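Local structure of long form salivary protein D7L (Phlebotomus duboscqi, 6MT7) at residues A8-W13 / S161-R166; N73-A78 / R113-G118; G137-D142 / I223-S228. The protein binds and sequesters host cysteinyl leukotrienes and also binds a thromboxane A2 analogue, modulating sand fly blood feeding and inhibiting thromboxane-dependent platelet aggregation. All coordinates share one frame; numbering follows the deposited sequence.

Contact 1. Residues A8-W13 / S161-R166; sequences ADQTFW and SAYYYR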
loop_
_atom_site.group_PDB
_atom_site.type_symbol
_atom_site.label_atom_id
_atom_site.label_comp_id
_atom_site.label_asym_id
_atom_site.label_seq_id
_atom_site.Cartn_x
_atom_site.Cartn_y
_atom_site.Cartn_z
ATOM N N ALA A 8 9.113 -2.641 5.071
ATOM C CA ALA A 8 8.805 -3.922 4.432
ATOM C C ALA A 8 7.341 -4.321 4.593
ATOM O O ALA A 8 6.816 -5.096 3.783
ATOM C CB ALA A 8 9.705 -5.024 4.994
ATOM N N ASP A 9 6.686 -3.861 5.657
ATOM C CA ASP A 9 5.249 -4.092 5.784
ATOM C C ASP A 9 4.480 -3.232 4.794
ATOM O O ASP A 9 3.481 -3.674 4.203
ATOM C CB ASP A 9 4.804 -3.790 7.216
ATOM C CG ASP A 9 3.292 -3.884 7.398
ATOM O OD1 ASP A 9 2.771 -5.011 7.323
ATOM O OD2 ASP A 9 2.639 -2.838 7.616
ATOM N N GLN A 10 4.931 -1.995 4.604
ATOM C CA GLN A 10 4.229 -1.078 3.717
ATOM C C GLN A 10 4.388 -1.485 2.259
ATOM O O GLN A 10 3.466 -1.302 1.456
ATOM C CB GLN A 10 4.742 0.342 3.942
ATOM C CG GLN A 10 4.332 0.908 5.304
ATOM C CD GLN A 10 5.096 2.165 5.670
ATOM O OE1 GLN A 10 6.246 2.366 5.250
ATOM N NE2 GLN A 10 4.459 3.026 6.453
ATOM N N THR A 11 5.561 -2.013 1.886
ATOM C CA THR A 11 5.715 -2.495 0.519
ATOM C C THR A 11 4.932 -3.781 0.321
ATOM O O THR A 11 4.250 -3.944 -0.695
ATOM C CB THR A 11 7.195 -2.705 0.168
ATOM O OG1 THR A 11 7.757 -3.700 1.027
ATOM C CG2 THR A 11 7.984 -1.391 0.329
ATOM N N PHE A 12 4.997 -4.695 1.297
ATOM C CA PHE A 12 4.225 -5.933 1.211
ATOM C C PHE A 12 2.737 -5.641 1.041
ATOM O O PHE A 12 2.062 -6.245 0.193
ATOM C CB PHE A 12 4.471 -6.767 2.470
ATOM C CG PHE A 12 3.945 -8.170 2.400
ATOM C CD1 PHE A 12 4.248 -8.995 1.334
ATOM C CD2 PHE A 12 3.160 -8.672 3.435
ATOM C CE1 PHE A 12 3.760 -10.304 1.294
ATOM C CE2 PHE A 12 2.682 -9.964 3.402
ATOM C CZ PHE A 12 2.981 -10.782 2.332
ATOM N N TRP A 13 2.206 -4.707 1.845
ATOM C CA TRP A 13 0.790 -4.366 1.746
ATOM C C TRP A 13 0.439 -3.853 0.356
ATOM O O TRP A 13 -0.607 -4.214 -0.197
ATOM C CB TRP A 13 0.397 -3.329 2.806
ATOM C CG TRP A 13 -1.033 -2.912 2.656
ATOM C CD1 TRP A 13 -2.137 -3.579 3.105
ATOM C CD2 TRP A 13 -1.519 -1.750 1.967
ATOM N NE1 TRP A 13 -3.282 -2.902 2.741
ATOM C CE2 TRP A 13 -2.927 -1.777 2.043
ATOM C CE3 TRP A 13 -0.895 -0.692 1.294
ATOM C CZ2 TRP A 13 -3.719 -0.789 1.476
ATOM C CZ3 TRP A 13 -1.685 0.294 0.737
ATOM C CH2 TRP A 13 -3.085 0.234 0.830
ATOM N N SER A 161 -6.232 -0.928 14.275
ATOM C CA SER A 161 -6.902 -1.637 13.188
ATOM C C SER A 161 -7.092 -0.738 11.976
ATOM O O SER A 161 -6.899 -1.171 10.833
ATOM C CB SER A 161 -8.257 -2.164 13.662
ATOM O OG SER A 161 -8.103 -3.334 14.441
ATOM N N ALA A 162 -7.467 0.522 12.206
ATOM C CA ALA A 162 -7.680 1.431 11.079
ATOM C C ALA A 162 -6.397 1.653 10.296
ATOM O O ALA A 162 -6.430 1.809 9.067
ATOM C CB ALA A 162 -8.242 2.764 11.570
ATOM N N TYR A 163 -5.254 1.686 10.990
ATOM C CA TYR A 163 -3.983 1.817 10.285
ATOM C C TYR A 163 -3.708 0.582 9.422
ATOM O O TYR A 163 -3.379 0.700 8.236
ATOM C CB TYR A 163 -2.830 2.056 11.274
ATOM C CG TYR A 163 -1.501 1.962 10.563
ATOM C CD1 TYR A 163 -1.021 3.027 9.815
ATOM C CD2 TYR A 163 -0.756 0.781 10.584
ATOM C CE1 TYR A 163 0.163 2.931 9.115
ATOM C CE2 TYR A 163 0.425 0.671 9.875
ATOM C CZ TYR A 163 0.884 1.751 9.148
ATOM O OH TYR A 163 2.064 1.659 8.445
ATOM N N TYR A 164 -3.851 -0.619 9.988
ATOM C CA TYR A 164 -3.468 -1.798 9.219
ATOM C C TYR A 164 -4.468 -2.124 8.116
ATOM O O TYR A 164 -4.094 -2.737 7.108
ATOM C CB TYR A 164 -3.257 -2.990 10.156
ATOM C CG TYR A 164 -1.895 -2.905 10.795
ATOM C CD1 TYR A 164 -0.749 -3.224 10.075
ATOM C CD2 TYR A 164 -1.746 -2.440 12.087
ATOM C CE1 TYR A 164 0.512 -3.125 10.646
ATOM C CE2 TYR A 164 -0.491 -2.327 12.664
ATOM C CZ TYR A 164 0.633 -2.668 11.939
ATOM O OH TYR A 164 1.880 -2.557 12.516
ATOM N N TYR A 165 -5.729 -1.719 8.271
ATOM C CA TYR A 165 -6.666 -1.770 7.151
ATOM C C TYR A 165 -6.399 -0.680 6.120
ATOM O O TYR A 165 -7.046 -0.677 5.070
ATOM C CB TYR A 165 -8.103 -1.622 7.637
ATOM C CG TYR A 165 -8.601 -2.733 8.524
ATOM C CD1 TYR A 165 -8.206 -4.051 8.330
ATOM C CD2 TYR A 165 -9.494 -2.456 9.551
ATOM C CE1 TYR A 165 -8.693 -5.076 9.160
ATOM C CE2 TYR A 165 -9.977 -3.459 10.381
ATOM C CZ TYR A 165 -9.576 -4.758 10.184
ATOM O OH TYR A 165 -10.075 -5.738 11.025
ATOM N N ARG A 166 -5.463 0.232 6.401
ATOM C CA ARG A 166 -5.150 1.367 5.533
ATOM C C ARG A 166 -6.384 2.227 5.277
ATOM O O ARG A 166 -6.616 2.716 4.166
ATOM C CB ARG A 166 -4.489 0.925 4.224
ATOM C CG ARG A 166 -2.954 0.873 4.321
ATOM C CD ARG A 166 -2.503 -0.295 5.207
ATOM N NE ARG A 166 -1.045 -0.398 5.309
ATOM C CZ ARG A 166 -0.409 -1.399 5.920
ATOM N NH1 ARG A 166 -1.091 -2.387 6.493
ATOM N NH2 ARG A 166 0.918 -1.429 5.948
HETATM O O HOH W 1 3.612 -0.433 8.546
HETATM O O HOH W 2 -5.502 -4.195 4.990
#
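Arg166 meets Trp13 face to face, and this stack carries most of the contact. The guanidinium lies on the indole with the two planes 3° apart and the centres 4.0 Å apart, a cation-pi arrangement in which CZ stands over the five-membered ring. The aliphatic part of the same side chain covers the other half of the indole: CG of Arg166 sits 3.4 Å from the centroid of the Trp13 six-membered ring as a CH-pi donor, and CB of Arg166 comes within 3.3 Å of CZ2 of Trp13. A bend at chi2 (71°) turns CD of Arg166 back across the indole, and the two side chains run antiparallel over one another.

The charged interaction is a salt bridge. NH2 of Arg166 donates to OD2 of Asp9 at 2.8 Å, close to the guanidinium plane, but it meets the oxygen from above the carboxylate plane, 47° out of it. NH1 of Arg166 donates to O of Tyr164 at 3.1 Å and also bonds Tyr231 OH, which in turn bonds OD1 of Asp9. The bonds to Asp9 and to O of Tyr164 both lie near the guanidinium plane, consistent with a group held flat against the indole.

Arg166 is the positive-phi residue of a Schellman motif ending helix 159-164, and its partners across the contact, Asp9 and Trp13, lie on helix 8-21. Long-form D7 proteins join two odorant-binding-protein-like helical domains in one chain, and the contact is consistent with a buried seam between them.

Water completes the polar part. Water 1 donates to OD2 of Asp9 (2.8 Å) and is hydrogen-bonded to OH of Tyr163 (2.6 Å), a hydroxyl that also bonds Glu170. Water 2 donates to O of Tyr164 and accepts only a weak bond from NE1 of Trp13.

Contact 2. Residues N73-A78 / R113-G118; sequences NSRSVA and RTAFYG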
loop_
_atom_site.group_PDB
_atom_site.type_symbol
_atom_site.label_atom_id
_atom_site.label_comp_id
_atom_site.label_asym_id
_atom_site.label_seq_id
_atom_site.Cartn_x
_atom_site.Cartn_y
_atom_site.Cartn_z
ATOM N N ASN A 73 18.521 5.306 -1.817
ATOM C CA ASN A 73 19.554 5.836 -0.933
ATOM C C ASN A 73 19.414 5.288 0.480
ATOM O O ASN A 73 20.413 4.924 1.115
ATOM C CB ASN A 73 19.505 7.365 -0.921
ATOM C CG ASN A 73 20.019 7.971 -2.213
ATOM O OD1 ASN A 73 20.858 7.385 -2.897
ATOM N ND2 ASN A 73 19.518 9.151 -2.551
ATOM N N SER A 74 18.184 5.210 0.989
ATOM C CA SER A 74 17.998 4.769 2.367
ATOM C C SER A 74 18.339 3.292 2.536
ATOM O O SER A 74 18.739 2.868 3.628
ATOM C CB SER A 74 16.565 5.039 2.813
ATOM O OG SER A 74 15.670 4.174 2.131
ATOM N N ARG A 75 18.209 2.504 1.475
ATOM C CA ARG A 75 18.522 1.083 1.489
ATOM C C ARG A 75 19.947 0.782 1.033
ATOM O O ARG A 75 20.298 -0.395 0.885
ATOM C CB ARG A 75 17.529 0.326 0.602
ATOM C CG ARG A 75 16.069 0.517 1.012
ATOM C CD ARG A 75 15.662 -0.433 2.115
ATOM N NE ARG A 75 15.865 -1.814 1.706
ATOM C CZ ARG A 75 16.698 -2.661 2.303
ATOM N NH1 ARG A 75 17.410 -2.281 3.359
ATOM N NH2 ARG A 75 16.819 -3.896 1.839
ATOM N N SER A 76 20.766 1.813 0.797
ATOM C CA SER A 76 22.147 1.658 0.325
ATOM C C SER A 76 22.226 0.873 -0.985
ATOM O O SER A 76 23.090 0.010 -1.155
ATOM C CB SER A 76 23.039 1.010 1.392
ATOM O OG SER A 76 22.949 1.682 2.641
ATOM N N VAL A 77 21.322 1.175 -1.917
ATOM C CA VAL A 77 21.344 0.627 -3.270
ATOM C C VAL A 77 21.671 1.759 -4.232
ATOM O O VAL A 77 21.078 2.843 -4.150
ATOM C CB VAL A 77 20.003 -0.030 -3.653
ATOM C CG1 VAL A 77 20.116 -0.698 -5.017
ATOM C CG2 VAL A 77 19.562 -1.039 -2.598
ATOM N N ALA A 78 22.590 1.497 -5.160
ATOM C CA ALA A 78 22.969 2.500 -6.148
ATOM C C ALA A 78 21.763 2.957 -6.954
ATOM O O ALA A 78 20.904 2.158 -7.334
ATOM C CB ALA A 78 24.039 1.937 -7.088
ATOM N N ARG A 113 14.146 -5.183 -6.077
ATOM C CA ARG A 113 13.703 -6.088 -5.022
ATOM C C ARG A 113 14.435 -5.801 -3.715
ATOM O O ARG A 113 13.829 -5.830 -2.634
ATOM C CB ARG A 113 13.895 -7.542 -5.466
ATOM C CG ARG A 113 12.981 -7.904 -6.633
ATOM C CD ARG A 113 13.131 -9.365 -7.050
ATOM N NE ARG A 113 12.762 -10.259 -5.961
ATOM C CZ ARG A 113 12.853 -11.579 -6.024
ATOM N NH1 ARG A 113 13.301 -12.147 -7.131
ATOM N NH2 ARG A 113 12.493 -12.325 -4.986
ATOM N N THR A 114 15.730 -5.478 -3.793
ATOM C CA THR A 114 16.457 -5.108 -2.580
ATOM C C THR A 114 15.867 -3.846 -1.953
ATOM O O THR A 114 15.602 -3.796 -0.748
ATOM C CB THR A 114 17.942 -4.890 -2.887
ATOM O OG1 THR A 114 18.527 -6.095 -3.412
ATOM C CG2 THR A 114 18.688 -4.474 -1.613
ATOM N N ALA A 115 15.666 -2.807 -2.763
ATOM C CA ALA A 115 15.212 -1.528 -2.228
ATOM C C ALA A 115 13.799 -1.604 -1.663
ATOM O O ALA A 115 13.481 -0.896 -0.699
ATOM C CB ALA A 115 15.292 -0.458 -3.310
ATOM N N PHE A 116 12.951 -2.472 -2.214
ATOM C CA PHE A 116 11.556 -2.534 -1.807
ATOM C C PHE A 116 11.223 -3.817 -1.060
ATOM O O PHE A 116 10.052 -4.211 -1.015
ATOM C CB PHE A 116 10.646 -2.347 -3.022
ATOM C CG PHE A 116 10.644 -0.934 -3.532
ATOM C CD1 PHE A 116 9.759 0.004 -3.016
ATOM C CD2 PHE A 116 11.585 -0.523 -4.465
ATOM C CE1 PHE A 116 9.781 1.317 -3.458
ATOM C CE2 PHE A 116 11.612 0.786 -4.911
ATOM C CZ PHE A 116 10.710 1.703 -4.410
ATOM N N TYR A 117 12.233 -4.458 -0.466
ATOM C CA TYR A 117 12.050 -5.626 0.405
ATOM C C TYR A 117 11.327 -6.759 -0.314
ATOM O O TYR A 117 10.523 -7.476 0.285
ATOM C CB TYR A 117 11.300 -5.250 1.687
ATOM C CG TYR A 117 11.994 -4.188 2.519
ATOM C CD1 TYR A 117 13.067 -4.514 3.337
ATOM C CD2 TYR A 117 11.575 -2.870 2.484
ATOM C CE1 TYR A 117 13.701 -3.548 4.097
ATOM C CE2 TYR A 117 12.199 -1.899 3.237
ATOM C CZ TYR A 117 13.255 -2.245 4.049
ATOM O OH TYR A 117 13.875 -1.267 4.796
ATOM N N GLY A 118 11.639 -6.938 -1.596
ATOM C CA GLY A 118 11.032 -7.971 -2.407
ATOM C C GLY A 118 11.823 -9.263 -2.420
ATOM O O GLY A 118 11.637 -10.107 -3.298
#
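Two helix ends meet here beside the ligand pocket: Arg75, the first residue to leave helical backbone angles after helix 65-74, hydrogen-bonds a carbonyl in the last turn of helix 109-115, where Thr114 and Ala115 precede the pocket residue Phe116. A Schellman motif closes helix 65-74, identified by positive phi at Ser76 and by two backbone bonds into the last turn, Ser76 N to Asn73 O and Val77 N to Phe72 O. Phe116 touches the bound Triton fragment, and Gly118 probably belongs to the leukotriene C4 site, as in related proteins.

Arg75 grips O of Thr114 side-on with two nitrogens, NH2 at 2.9 Å (N-H...O 149°) and NE at 3.2 Å (137°). Both approach from the same face of the carbonyl plane. CG of Arg75, anti to its carbonyl carbon, lies 3.4 Å from O of Ala115, whose own hydrogen-bond donor is Gln71 NE2; bends at chi2 and chi3 then carry CD and NE toward Tyr117 and O of Thr114. One face of the guanidinium lies on the Tyr117 ring, planes 12° apart. The stack is displaced on the ring side, with NE of Arg75 offset toward the rim, 3.5 Å from CZ of Tyr117. Trp126 meets Tyr117 edge-to-face.

The apolar part is smaller. CG2 of Val77 touches CG2 of Thr114 at 3.7 Å, and Leu122 of helix 120-128 packs on both Arg75 and Thr114. Within 113-118 a second side-on grip fixes the turn, NE and NH2 of Arg113 each standing 2.9 Å from O of Gly118, with NH2 in the plane of that carbonyl.

Contact 3. Residues G137-D142 / I223-S228; sequences GTKISD and ILDNQS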
loop_
_atom_site.group_PDB
_atom_site.type_symbol
_atom_site.label_atom_id
_atom_site.label_comp_id
_atom_site.label_asym_id
_atom_site.label_seq_id
_atom_site.Cartn_x
_atom_site.Cartn_y
_atom_site.Cartn_z
ATOM N N GLY A 137 1.704 -13.520 9.007
ATOM C CA GLY A 137 1.056 -14.678 9.578
ATOM C C GLY A 137 0.089 -14.360 10.692
ATOM O O GLY A 137 -0.636 -15.259 11.138
ATOM N N THR A 138 0.054 -13.113 11.148
ATOM C CA THR A 138 -0.779 -12.687 12.263
ATOM C C THR A 138 -1.897 -11.783 11.755
ATOM O O THR A 138 -1.660 -10.900 10.924
ATOM C CB THR A 138 0.061 -11.950 13.307
ATOM O OG1 THR A 138 1.005 -12.867 13.882
ATOM C CG2 THR A 138 -0.815 -11.372 14.418
ATOM N N LYS A 139 -3.110 -12.007 12.259
ATOM C CA LYS A 139 -4.244 -11.181 11.866
ATOM C C LYS A 139 -4.161 -9.798 12.500
ATOM O O LYS A 139 -3.650 -9.622 13.609
ATOM C CB LYS A 139 -5.562 -11.844 12.267
ATOM C CG LYS A 139 -5.874 -13.106 11.490
ATOM C CD LYS A 139 -7.373 -13.385 11.443
ATOM C CE LYS A 139 -7.961 -13.515 12.831
ATOM N NZ LYS A 139 -9.384 -13.967 12.774
ATOM N N ILE A 140 -4.693 -8.808 11.777
ATOM C CA ILE A 140 -4.772 -7.448 12.302
ATOM C C ILE A 140 -5.487 -7.432 13.648
ATOM O O ILE A 140 -5.023 -6.803 14.605
ATOM C CB ILE A 140 -5.473 -6.532 11.280
ATOM C CG1 ILE A 140 -4.522 -6.259 10.111
ATOM C CG2 ILE A 140 -5.926 -5.240 11.951
ATOM C CD1 ILE A 140 -5.178 -5.645 8.898
ATOM N N SER A 141 -6.622 -8.131 13.749
ATOM C CA SER A 141 -7.366 -8.099 15.008
ATOM C C SER A 141 -6.517 -8.637 16.152
ATOM O O SER A 141 -6.472 -8.042 17.234
ATOM C CB SER A 141 -8.668 -8.903 14.909
ATOM O OG SER A 141 -8.464 -10.217 14.419
ATOM N N ASP A 142 -5.816 -9.748 15.924
ATOM C CA ASP A 142 -5.028 -10.346 16.997
ATOM C C ASP A 142 -3.850 -9.459 17.384
ATOM O O ASP A 142 -3.527 -9.333 18.573
ATOM C CB ASP A 142 -4.564 -11.742 16.578
ATOM C CG ASP A 142 -5.717 -12.724 16.489
ATOM O OD1 ASP A 142 -6.617 -12.651 17.355
ATOM O OD2 ASP A 142 -5.740 -13.559 15.556
ATOM N N ILE A 223 -13.596 -9.031 6.258
ATOM C CA ILE A 223 -12.898 -9.643 5.132
ATOM C C ILE A 223 -11.437 -9.204 5.101
ATOM O O ILE A 223 -10.535 -10.026 4.894
ATOM C CB ILE A 223 -13.630 -9.318 3.817
ATOM C CG1 ILE A 223 -15.003 -9.999 3.791
ATOM C CG2 ILE A 223 -12.793 -9.746 2.611
ATOM C CD1 ILE A 223 -15.856 -9.596 2.620
ATOM N N LEU A 224 -11.170 -7.910 5.316
ATOM C CA LEU A 224 -9.781 -7.467 5.404
ATOM C C LEU A 224 -9.049 -8.167 6.544
ATOM O O LEU A 224 -7.878 -8.536 6.404
ATOM C CB LEU A 224 -9.702 -5.954 5.599
ATOM C CG LEU A 224 -9.993 -5.065 4.398
ATOM C CD1 LEU A 224 -9.747 -3.596 4.776
ATOM C CD2 LEU A 224 -9.171 -5.481 3.173
ATOM N N ASP A 225 -9.711 -8.335 7.688
ATOM C CA ASP A 225 -9.045 -8.999 8.800
ATOM C C ASP A 225 -8.736 -10.450 8.453
ATOM O O ASP A 225 -7.639 -10.945 8.745
ATOM C CB ASP A 225 -9.901 -8.900 10.059
ATOM C CG ASP A 225 -9.158 -9.336 11.300
ATOM O OD1 ASP A 225 -7.973 -8.959 11.453
ATOM O OD2 ASP A 225 -9.757 -10.058 12.127
ATOM N N ASN A 226 -9.686 -11.132 7.803
ATOM C CA ASN A 226 -9.484 -12.516 7.385
ATOM C C ASN A 226 -8.354 -12.637 6.366
ATOM O O ASN A 226 -7.599 -13.622 6.386
ATOM C CB ASN A 226 -10.806 -13.056 6.837
ATOM C CG ASN A 226 -10.665 -14.389 6.140
ATOM O OD1 ASN A 226 -10.335 -14.455 4.952
ATOM N ND2 ASN A 226 -10.950 -15.464 6.867
ATOM N N GLN A 227 -8.188 -11.632 5.502
ATOM C CA GLN A 227 -7.089 -11.612 4.541
ATOM C C GLN A 227 -5.768 -11.174 5.145
ATOM O O GLN A 227 -4.733 -11.329 4.488
ATOM C CB GLN A 227 -7.403 -10.668 3.381
ATOM C CG GLN A 227 -8.545 -11.109 2.503
ATOM C CD GLN A 227 -8.932 -10.047 1.503
ATOM O OE1 GLN A 227 -8.458 -8.903 1.566
ATOM N NE2 GLN A 227 -9.801 -10.410 0.573
ATOM N N SER A 228 -5.775 -10.628 6.360
ATOM C CA SER A 228 -4.628 -9.874 6.861
ATOM C C SER A 228 -3.389 -10.664 7.285
ATOM O O SER A 228 -2.325 -10.047 7.411
ATOM C CB SER A 228 -5.069 -8.983 8.032
ATOM O OG SER A 228 -5.353 -9.715 9.223
#
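The carboxylate of Asp225 is the flat group at the centre, and Ser141 meets both of its oxygens on their syn sides. OG of Ser141 donates to the syn lone pair of OD2 of Asp225 at 2.6 Å, while the backbone N of Ser141 reaches OD1 of Asp225 at 2.8 Å, 29° out of the carboxylate plane. The Lys139 side chain crosses the Asp225 side chain at about a right angle, and NZ of Lys139 and OD2 of Asp225 form a long salt bridge of 4.0 Å.

Lys139 holds the N-cap position of helix 140-144, and acceptors for the first turn come from the other segment. N of Ile140 donates to OG of Ser228 at 2.8 Å with an angle of 165°. OG of Ser228, at chi1 72° between the backbone N and the carbonyl carbon, in turn donates to O of Asp225 at 2.6 Å. The helix N terminus and Lys139 may favour the charged form of Asp225. Packing beside it is tight, with CD1 of Ile140 3.5 Å from CB of Ser228.

The N terminus of helix 140-144 thus docks on the C-terminal end of helix 220-227. Lys134 NZ bridges O of Thr138 and O of Ser228, and Ile140 also packs against Ser161 and Tyr164 of helix 159-164.

From the N terminus, helix 8-21 opens the loop that contact 1 closes at 161-166. Contact 2 opens and closes within that loop, tying the end of helix 65-74 to the end of helix 109-115. Contact 3 opens at 137-142, still inside the loop, but closes only at 223-228, so contacts 1 and 3 cross. Contacts 1 and 2 touch, Thr11 OG1 lying 3.1 Å from Phe116 O as a probable hydrogen bond. Contacts 1 and 3 share packing of Tyr165 on Ile140 and Leu224. Contacts 2 and 3 stay apart, their nearest atoms about 14 Å from each other; contact 1, which joins helix 8-21 to residues 161-166, touches both.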